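Local coordinates for protein taurine:2-oxoglutarate aminotransferase (Bifidobacterium kashiwanohense PV20-2, PDB 6JIX) that probably catalyses the pyridoxal-phosphate-dependent transfer of the amino group of taurine to 2-oxoglutarate, giving glutamate, at residues A[225-230]-A[370-375]; A[246-251]-A[273-278]; A[288-293]-A[318-323]. All coordinates share one frame; numbering follows the deposited sequence.

Interaction 1: residues A[225-230]-A[370-375]; sequences NGVILP and FSALTI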
loop_
_atom_site.group_PDB
_atom_site.type_symbol
_atom_site.label_atom_id
_atom_site.label_comp_id
_atom_site.label_asym_id
_atom_site.label_seq_id
_atom_site.Cartn_x
_atom_site.Cartn_y
_atom_site.Cartn_z
ATOM N N ASN A 225 -14.190 -8.692 -11.989
ATOM C CA ASN A 225 -14.343 -9.315 -13.295
ATOM C C ASN A 225 -15.704 -9.981 -13.469
ATOM O O ASN A 225 -15.867 -10.775 -14.405
ATOM C CB ASN A 225 -13.220 -10.331 -13.541
ATOM C CG ASN A 225 -11.979 -9.689 -14.116
ATOM O OD1 ASN A 225 -11.771 -9.676 -15.332
ATOM N ND2 ASN A 225 -11.148 -9.139 -13.244
ATOM N N GLY A 226 -16.669 -9.695 -12.593
ATOM C CA GLY A 226 -18.053 -9.976 -12.935
ATOM C C GLY A 226 -18.926 -10.732 -11.957
ATOM O O GLY A 226 -19.941 -11.281 -12.368
ATOM N N VAL A 227 -18.571 -10.767 -10.678
ATOM C CA VAL A 227 -19.341 -11.521 -9.688
ATOM C C VAL A 227 -19.609 -12.907 -10.250
ATOM O O VAL A 227 -20.762 -13.330 -10.377
ATOM C CB VAL A 227 -20.657 -10.803 -9.320
ATOM C CG1 VAL A 227 -21.277 -11.421 -8.087
ATOM C CG2 VAL A 227 -20.400 -9.327 -9.082
ATOM N N ILE A 228 -18.542 -13.632 -10.569
ATOM C CA ILE A 228 -18.654 -14.923 -11.251
ATOM C C ILE A 228 -18.822 -15.978 -10.162
ATOM O O ILE A 228 -17.860 -16.589 -9.697
ATOM C CB ILE A 228 -17.460 -15.197 -12.162
ATOM C CG1 ILE A 228 -17.112 -13.931 -12.959
ATOM C CG2 ILE A 228 -17.782 -16.333 -13.128
ATOM C CD1 ILE A 228 -15.692 -13.881 -13.475
ATOM N N LEU A 229 -20.071 -16.184 -9.753
ATOM C CA LEU A 229 -20.399 -17.219 -8.791
ATOM C C LEU A 229 -19.873 -18.567 -9.283
ATOM O O LEU A 229 -20.111 -18.929 -10.442
ATOM C CB LEU A 229 -21.909 -17.288 -8.581
ATOM C CG LEU A 229 -22.536 -15.960 -8.156
ATOM C CD1 LEU A 229 -24.054 -16.042 -8.195
ATOM C CD2 LEU A 229 -22.021 -15.525 -6.761
ATOM N N PRO A 230 -19.144 -19.306 -8.451
ATOM C CA PRO A 230 -18.594 -20.601 -8.875
ATOM C C PRO A 230 -19.673 -21.662 -8.945
ATOM O O PRO A 230 -20.683 -21.576 -8.226
ATOM C CB PRO A 230 -17.584 -20.925 -7.764
ATOM C CG PRO A 230 -18.146 -20.231 -6.565
ATOM C CD PRO A 230 -18.712 -18.940 -7.097
ATOM N N PHE A 370 -24.073 -8.416 -3.753
ATOM C CA PHE A 370 -22.938 -8.666 -4.647
ATOM C C PHE A 370 -23.504 -9.279 -5.932
ATOM O O PHE A 370 -23.800 -10.481 -5.980
ATOM C CB PHE A 370 -21.934 -9.599 -3.965
ATOM C CG PHE A 370 -20.530 -9.503 -4.496
ATOM C CD1 PHE A 370 -20.002 -8.287 -4.924
ATOM C CD2 PHE A 370 -19.722 -10.633 -4.546
ATOM C CE1 PHE A 370 -18.686 -8.209 -5.407
ATOM C CE2 PHE A 370 -18.411 -10.561 -5.028
ATOM C CZ PHE A 370 -17.894 -9.349 -5.461
ATOM N N SER A 371 -23.622 -8.479 -6.991
ATOM C CA SER A 371 -24.439 -8.886 -8.127
ATOM C C SER A 371 -23.907 -8.270 -9.410
ATOM O O SER A 371 -23.220 -7.245 -9.387
ATOM C CB SER A 371 -25.903 -8.468 -7.925
ATOM O OG SER A 371 -26.107 -7.132 -8.366
ATOM N N ALA A 372 -24.255 -8.902 -10.534
ATOM C CA ALA A 372 -23.831 -8.439 -11.850
ATOM C C ALA A 372 -24.747 -9.003 -12.932
ATOM O O ALA A 372 -25.330 -10.082 -12.785
ATOM C CB ALA A 372 -22.377 -8.832 -12.142
ATOM N N LEU A 373 -24.842 -8.267 -14.034
ATOM C CA LEU A 373 -25.546 -8.701 -15.228
ATOM C C LEU A 373 -24.551 -8.919 -16.363
ATOM O O LEU A 373 -23.665 -8.080 -16.593
ATOM C CB LEU A 373 -26.588 -7.668 -15.643
ATOM C CG LEU A 373 -27.677 -7.355 -14.612
ATOM C CD1 LEU A 373 -28.653 -6.323 -15.179
ATOM C CD2 LEU A 373 -28.403 -8.617 -14.138
ATOM N N THR A 374 -24.689 -10.047 -17.067
ATOM C CA THR A 374 -23.947 -10.262 -18.304
ATOM C C THR A 374 -24.741 -9.676 -19.467
ATOM O O THR A 374 -25.857 -10.124 -19.759
ATOM C CB THR A 374 -23.651 -11.738 -18.540
ATOM O OG1 THR A 374 -22.882 -12.255 -17.444
ATOM C CG2 THR A 374 -22.849 -11.871 -19.809
ATOM N N ILE A 375 -24.167 -8.669 -20.117
ATOM C CA ILE A 375 -24.796 -7.979 -21.237
ATOM C C ILE A 375 -24.363 -8.657 -22.535
ATOM O O ILE A 375 -23.171 -8.910 -22.755
ATOM C CB ILE A 375 -24.415 -6.489 -21.232
ATOM C CG1 ILE A 375 -24.699 -5.888 -19.856
ATOM C CG2 ILE A 375 -25.167 -5.738 -22.301
ATOM C CD1 ILE A 375 -26.094 -6.169 -19.338
#
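The backbone carbonyl of Gly226 lies against Ala372, its O 3.5 Å from Ala372 CB, and is hydrogen-bonded to NH2 of Arg365. That guanidinium also gives NE to Val227 O and NH1 to Thr374 OG1, so one arginine on strand 361-367 ties the loop 225-230 to the strand 370-375. Direct contact between the two segments is apolar and rests mainly on Val227, which points toward the strand and spreads its two methyls along it. CG1 stands anti to the backbone N (chi1 -167°), which sends it to the Phe370 end. There Val227 CG1 sits over one face of the Phe370 ring, offset toward the rim, in a CH-pi contact 4.2 Å from the centroid; its closest ring atom is CD2. Val227 CG1 also lies 3.4 Å from Phe370 O. Val227 CG2 turns the other way along the strand, 3.7 Å from Ala372 CB and beside Ser371 O. An alanine in place of Val227 would probably open a gap beside Ala372 and leave that face of the Phe370 ring without the methyl that lies over it, somewhat freer to turn. At Gly226 a CB would press on the carbonyl of Asn225, and beyond Val227 the chain bends in an inverse gamma turn centred on Ile228. The strand is the middle one of a three-stranded antiparallel sheet, and Ser371, facing away from the loop, bonds through OG to Ile418 O on strand 415-418. The Phe370 side chain comes within about 7 Å of the bound pyridoxal phosphate. Because Arg365 takes up the carbonyls of Gly226 and Val227, the direct contact is left to the Val227 side chain and depends on its shape.

Interaction 2: residues A[246-251]-A[273-278]; sequences GILMIC and KPDMFT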
loop_
_atom_site.group_PDB
_atom_site.type_symbol
_atom_site.label_atom_id
_atom_site.label_comp_id
_atom_site.label_asym_id
_atom_site.label_seq_id
_atom_site.Cartn_x
_atom_site.Cartn_y
_atom_site.Cartn_z
ATOM N N GLY A 246 -0.810 -30.564 0.329
ATOM C CA GLY A 246 -0.063 -29.721 1.234
ATOM C C GLY A 246 0.078 -28.287 0.778
ATOM O O GLY A 246 1.018 -27.607 1.192
ATOM N N ILE A 247 -0.805 -27.827 -0.099
ATOM C CA ILE A 247 -0.815 -26.471 -0.628
ATOM C C ILE A 247 -1.715 -25.618 0.255
ATOM O O ILE A 247 -2.840 -26.026 0.584
ATOM C CB ILE A 247 -1.334 -26.482 -2.076
ATOM C CG1 ILE A 247 -0.387 -27.235 -3.012
ATOM C CG2 ILE A 247 -1.677 -25.085 -2.550
ATOM C CD1 ILE A 247 -1.101 -27.806 -4.248
ATOM N N LEU A 248 -1.254 -24.418 0.612
ATOM C CA LEU A 248 -2.114 -23.503 1.350
ATOM C C LEU A 248 -3.152 -22.903 0.414
ATOM O O LEU A 248 -2.864 -22.593 -0.747
ATOM C CB LEU A 248 -1.299 -22.383 2.005
ATOM C CG LEU A 248 -0.160 -22.822 2.929
ATOM C CD1 LEU A 248 0.660 -21.638 3.365
ATOM C CD2 LEU A 248 -0.722 -23.536 4.120
ATOM N N MET A 249 -4.366 -22.743 0.919
ATOM C CA MET A 249 -5.419 -22.062 0.184
ATOM C C MET A 249 -5.538 -20.648 0.720
ATOM O O MET A 249 -5.640 -20.447 1.936
ATOM C CB MET A 249 -6.752 -22.781 0.321
ATOM C CG MET A 249 -7.844 -22.202 -0.514
ATOM S SD MET A 249 -9.372 -23.134 -0.245
ATOM C CE MET A 249 -10.338 -22.610 -1.661
ATOM N N ILE A 250 -5.437 -19.673 -0.173
ATOM C CA ILE A 250 -5.564 -18.270 0.186
ATOM C C ILE A 250 -6.773 -17.723 -0.539
ATOM O O ILE A 250 -6.762 -17.620 -1.771
ATOM C CB ILE A 250 -4.309 -17.461 -0.182
ATOM C CG1 ILE A 250 -3.035 -18.170 0.300
ATOM C CG2 ILE A 250 -4.425 -16.044 0.349
ATOM C CD1 ILE A 250 -1.760 -17.497 -0.154
ATOM N N CYS A 251 -7.786 -17.315 0.215
ATOM C CA CYS A 251 -8.936 -16.653 -0.380
ATOM C C CYS A 251 -8.747 -15.145 -0.296
ATOM O O CYS A 251 -8.327 -14.616 0.738
ATOM C CB CYS A 251 -10.239 -17.045 0.317
ATOM S SG CYS A 251 -10.714 -18.739 0.078
ATOM N N LYS A 273 -12.339 -23.752 5.206
ATOM C CA LYS A 273 -11.579 -22.772 5.982
ATOM C C LYS A 273 -10.239 -22.543 5.277
ATOM O O LYS A 273 -9.387 -23.447 5.259
ATOM C CB LYS A 273 -11.373 -23.222 7.436
ATOM N N PRO A 274 -10.030 -21.389 4.641
ATOM C CA PRO A 274 -8.746 -21.129 3.976
ATOM C C PRO A 274 -7.608 -20.957 4.969
ATOM O O PRO A 274 -7.797 -20.488 6.096
ATOM C CB PRO A 274 -9.008 -19.827 3.215
ATOM C CG PRO A 274 -10.092 -19.148 4.014
ATOM C CD PRO A 274 -10.965 -20.257 4.504
ATOM N N ASP A 275 -6.400 -21.336 4.537
ATOM C CA ASP A 275 -5.258 -21.185 5.430
ATOM C C ASP A 275 -4.952 -19.721 5.706
ATOM O O ASP A 275 -4.457 -19.377 6.790
ATOM C CB ASP A 275 -4.048 -21.887 4.841
ATOM C CG ASP A 275 -4.248 -23.361 4.759
ATOM O OD1 ASP A 275 -3.915 -24.041 5.763
ATOM O OD2 ASP A 275 -4.757 -23.829 3.707
ATOM N N MET A 276 -5.285 -18.853 4.758
ATOM C CA MET A 276 -5.096 -17.423 4.877
ATOM C C MET A 276 -6.180 -16.765 4.053
ATOM O O MET A 276 -6.705 -17.361 3.116
ATOM C CB MET A 276 -3.716 -16.991 4.369
ATOM C CG MET A 276 -2.594 -17.226 5.349
ATOM S SD MET A 276 -1.013 -16.668 4.711
ATOM C CE MET A 276 -0.677 -17.894 3.428
ATOM N N PHE A 277 -6.565 -15.561 4.435
ATOM C CA PHE A 277 -7.384 -14.790 3.521
ATOM C C PHE A 277 -7.032 -13.323 3.692
ATOM O O PHE A 277 -6.594 -12.886 4.765
ATOM C CB PHE A 277 -8.891 -15.050 3.698
ATOM C CG PHE A 277 -9.431 -14.708 5.055
ATOM C CD1 PHE A 277 -9.324 -15.605 6.102
ATOM C CD2 PHE A 277 -10.089 -13.497 5.275
ATOM C CE1 PHE A 277 -9.833 -15.285 7.361
ATOM C CE2 PHE A 277 -10.596 -13.167 6.525
ATOM C CZ PHE A 277 -10.470 -14.061 7.573
ATOM N N THR A 278 -7.211 -12.578 2.609
ATOM C CA THR A 278 -6.788 -11.196 2.519
ATOM C C THR A 278 -8.017 -10.305 2.386
ATOM O O THR A 278 -9.060 -10.712 1.857
ATOM C CB THR A 278 -5.864 -11.000 1.336
ATOM O OG1 THR A 278 -6.549 -11.433 0.158
ATOM C CG2 THR A 278 -4.568 -11.816 1.504
#
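Asp275 reaches across to the backbone of Met249, whose N-H points almost straight at OD2, 3.0 Å from N with an angle of 174° at the hydrogen. The carboxylate gets there because CG stands anti to its own carbonyl carbon (chi1 -65°), and the N-H meets OD2 on the anti side, somewhat out of the carboxylate plane. OD2 also forms a salt bridge with Arg239 NH1 on helix 234-245, which probably favours the charged form. Leu248 crosses the aspartate at about a right angle, laying CD2 3.6 Å from Asp275 CG. Its other methyl, CD1, turns to Met276 CE. Met276 is extended through chi2 and then bends at chi3 (-71°), bringing CE back to Ile250 CD1 at 3.8 Å; Ile250 and Met276 otherwise lie side by side, pointing the same way. Strands 248-252 and 276-279 are parallel neighbours in the large mixed seven-stranded sheet, as in the major domain of fold-type I pyridoxal phosphate enzymes. Ile250 pairs with Met276 and Cys251 with Phe277. The ladder runs from Met276 N to Met249 O, from Cys251 N to Met276 O at 3.1 Å, and from Thr278 N to Cys251 O at 3.0 Å. Leu248 and Met276 pack on helix 116-131, whereas Met249, extended beyond CG, runs to helix 234-245. On the sheet face opposite Ile250 and Met276, Cys251 SG touches Pro274 CB at 3.7 Å. Phe277 takes the position with CG between its backbone N and carbonyl carbon, and the ring leads away from the strand 248-251 to meet Tyr107 edge-to-face, with Phe265 and Trp267 also against it. Thr278 OG1 bonds to Asn120 OD1, a residue of the cofactor pocket.

Interaction 3: residues A[288-293]-A[318-323]; sequences VPLGGV and TLACAA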
loop_
_atom_site.group_PDB
_atom_site.type_symbol
_atom_site.label_atom_id
_atom_site.label_comp_id
_atom_site.label_asym_id
_atom_site.label_seq_id
_atom_site.Cartn_x
_atom_site.Cartn_y
_atom_site.Cartn_z
ATOM N N VAL A 288 -10.314 4.976 5.857
ATOM C CA VAL A 288 -8.866 5.071 6.058
ATOM C C VAL A 288 -8.233 3.849 5.405
ATOM O O VAL A 288 -8.748 2.734 5.584
ATOM C CB VAL A 288 -8.494 5.130 7.547
ATOM C CG1 VAL A 288 -6.996 5.426 7.724
ATOM C CG2 VAL A 288 -9.344 6.149 8.264
ATOM N N PRO A 289 -7.132 4.000 4.663
ATOM C CA PRO A 289 -6.499 2.839 4.009
ATOM C C PRO A 289 -6.126 1.762 5.017
ATOM O O PRO A 289 -5.369 2.003 5.963
ATOM C CB PRO A 289 -5.256 3.447 3.353
ATOM C CG PRO A 289 -5.643 4.851 3.085
ATOM C CD PRO A 289 -6.521 5.269 4.237
ATOM N N LEU A 290 -6.628 0.549 4.784
ATOM C CA LEU A 290 -6.313 -0.571 5.661
ATOM C C LEU A 290 -6.574 -1.868 4.918
ATOM O O LEU A 290 -7.557 -1.984 4.183
ATOM C CB LEU A 290 -7.148 -0.524 6.946
ATOM C CG LEU A 290 -6.872 -1.605 7.993
ATOM C CD1 LEU A 290 -5.416 -1.606 8.466
ATOM C CD2 LEU A 290 -7.838 -1.465 9.179
ATOM N N GLY A 291 -5.666 -2.815 5.085
ATOM C CA GLY A 291 -5.835 -4.147 4.546
ATOM C C GLY A 291 -5.182 -5.144 5.477
ATOM O O GLY A 291 -4.685 -4.741 6.536
ATOM N N GLY A 292 -5.132 -6.420 5.107
ATOM C CA GLY A 292 -4.462 -7.362 5.983
ATOM C C GLY A 292 -4.529 -8.789 5.483
ATOM O O GLY A 292 -5.116 -9.094 4.432
ATOM N N VAL A 293 -3.873 -9.658 6.258
ATOM C CA VAL A 293 -3.870 -11.103 6.065
ATOM C C VAL A 293 -4.258 -11.726 7.395
ATOM O O VAL A 293 -3.620 -11.450 8.417
ATOM C CB VAL A 293 -2.499 -11.644 5.612
ATOM C CG1 VAL A 293 -2.635 -13.071 5.128
ATOM C CG2 VAL A 293 -1.882 -10.757 4.543
ATOM N N THR A 318 -2.599 3.207 13.333
ATOM C CA THR A 318 -3.472 3.383 14.490
ATOM C C THR A 318 -4.806 4.007 14.102
ATOM O O THR A 318 -5.867 3.459 14.423
ATOM C CB THR A 318 -2.756 4.208 15.552
ATOM O OG1 THR A 318 -1.412 3.721 15.662
ATOM C CG2 THR A 318 -3.441 4.049 16.909
ATOM N N LEU A 319 -4.787 5.154 13.421
ATOM C CA LEU A 319 -6.043 5.738 12.946
ATOM C C LEU A 319 -6.838 4.736 12.123
ATOM O O LEU A 319 -8.035 4.543 12.337
ATOM C CB LEU A 319 -5.770 6.990 12.117
ATOM C CG LEU A 319 -6.988 7.887 11.964
ATOM C CD1 LEU A 319 -7.152 8.737 13.210
ATOM C CD2 LEU A 319 -6.869 8.744 10.710
ATOM N N ALA A 320 -6.174 4.077 11.176
ATOM C CA ALA A 320 -6.873 3.156 10.297
ATOM C C ALA A 320 -7.552 2.064 11.102
ATOM O O ALA A 320 -8.705 1.714 10.832
ATOM C CB ALA A 320 -5.898 2.554 9.285
ATOM N N CYS A 321 -6.847 1.518 12.100
ATOM C CA CYS A 321 -7.419 0.462 12.932
ATOM C C CYS A 321 -8.604 0.965 13.738
ATOM O O CYS A 321 -9.613 0.257 13.860
ATOM C CB CYS A 321 -6.356 -0.109 13.859
ATOM S SG CYS A 321 -5.249 -1.227 13.023
ATOM N N ALA A 322 -8.499 2.175 14.308
ATOM C CA ALA A 322 -9.634 2.747 15.031
ATOM C C ALA A 322 -10.867 2.797 14.136
ATOM O O ALA A 322 -11.968 2.409 14.550
ATOM C CB ALA A 322 -9.295 4.139 15.571
ATOM N N ALA A 323 -10.699 3.249 12.892
ATOM C CA ALA A 323 -11.822 3.212 11.966
ATOM C C ALA A 323 -12.314 1.781 11.761
ATOM O O ALA A 323 -13.528 1.542 11.692
ATOM C CB ALA A 323 -11.429 3.857 10.639
#
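Val288 starts the contact by pushing both methyls against one side of the helix 318-323. Val288 CG1, anti to the backbone N (chi1 -172°), lies over Ala320, 3.4 Å from Ala320 CB and equally near its CA. Val288 CG2 sits one turn further along, 3.9 Å from Ala323 CB, with Leu319 CD2 beside it at 4.3 Å. The valine is therefore set across the i, i+3 pair of alanines. Helix 66-78 adds Ile72 to its surroundings, and Leu319 of the second subunit packs on it as well. Pro289 points away from the helix and packs on His317 of the second subunit, but leaves its carbonyl O 3.4 Å from Ala320 CB. With Leu290 the side chain returns to the helix: Leu290 CB meets Ala320 CB at 4.1 Å, and the chain, CG anti to the backbone N (chi1 -177°), carries CD2 along the backbone to Ala320 O at 3.7 Å and close to Cys321 CA. Leu94 of helix 89-102 lies on the same leucine. From Gly291 the segment leaves the helix and enters the large sheet as strand 291-296, where Gly291 bonds through its backbone to Thr113 and Gly292 to Phe279. Ala320 thus fills the notch between Val288 and Leu290, while its N is bonded to His317 ND1 of its own chain. The two segments exchange only van der Waals contact, so their fit depends on shape: small alanines let the strand's approach lie close to the start of the helix, in a buried region beside the subunit interface.

Along the chain, interaction 2 closes before interaction 3 opens, and both are nested inside the long loop closed by interaction 1. Interactions 2 and 3, with centres 22 Å apart, meet in the large mixed sheet, where strands 276-279 and 291-296 are antiparallel neighbours: Met276 SD lies 4.0 Å from Val293 CG1, and Thr278 packs on Gly292. Interaction 1 stands apart, its centre 23 Å from that of interaction 2 and 28 Å from that of interaction 3, and links a loop following strand 213-219 to the separate three-stranded sheet. Interaction 2 lies within the large sheet, and interaction 3 leads from it to the subunit interface; pyridoxal phosphate is bound near all three.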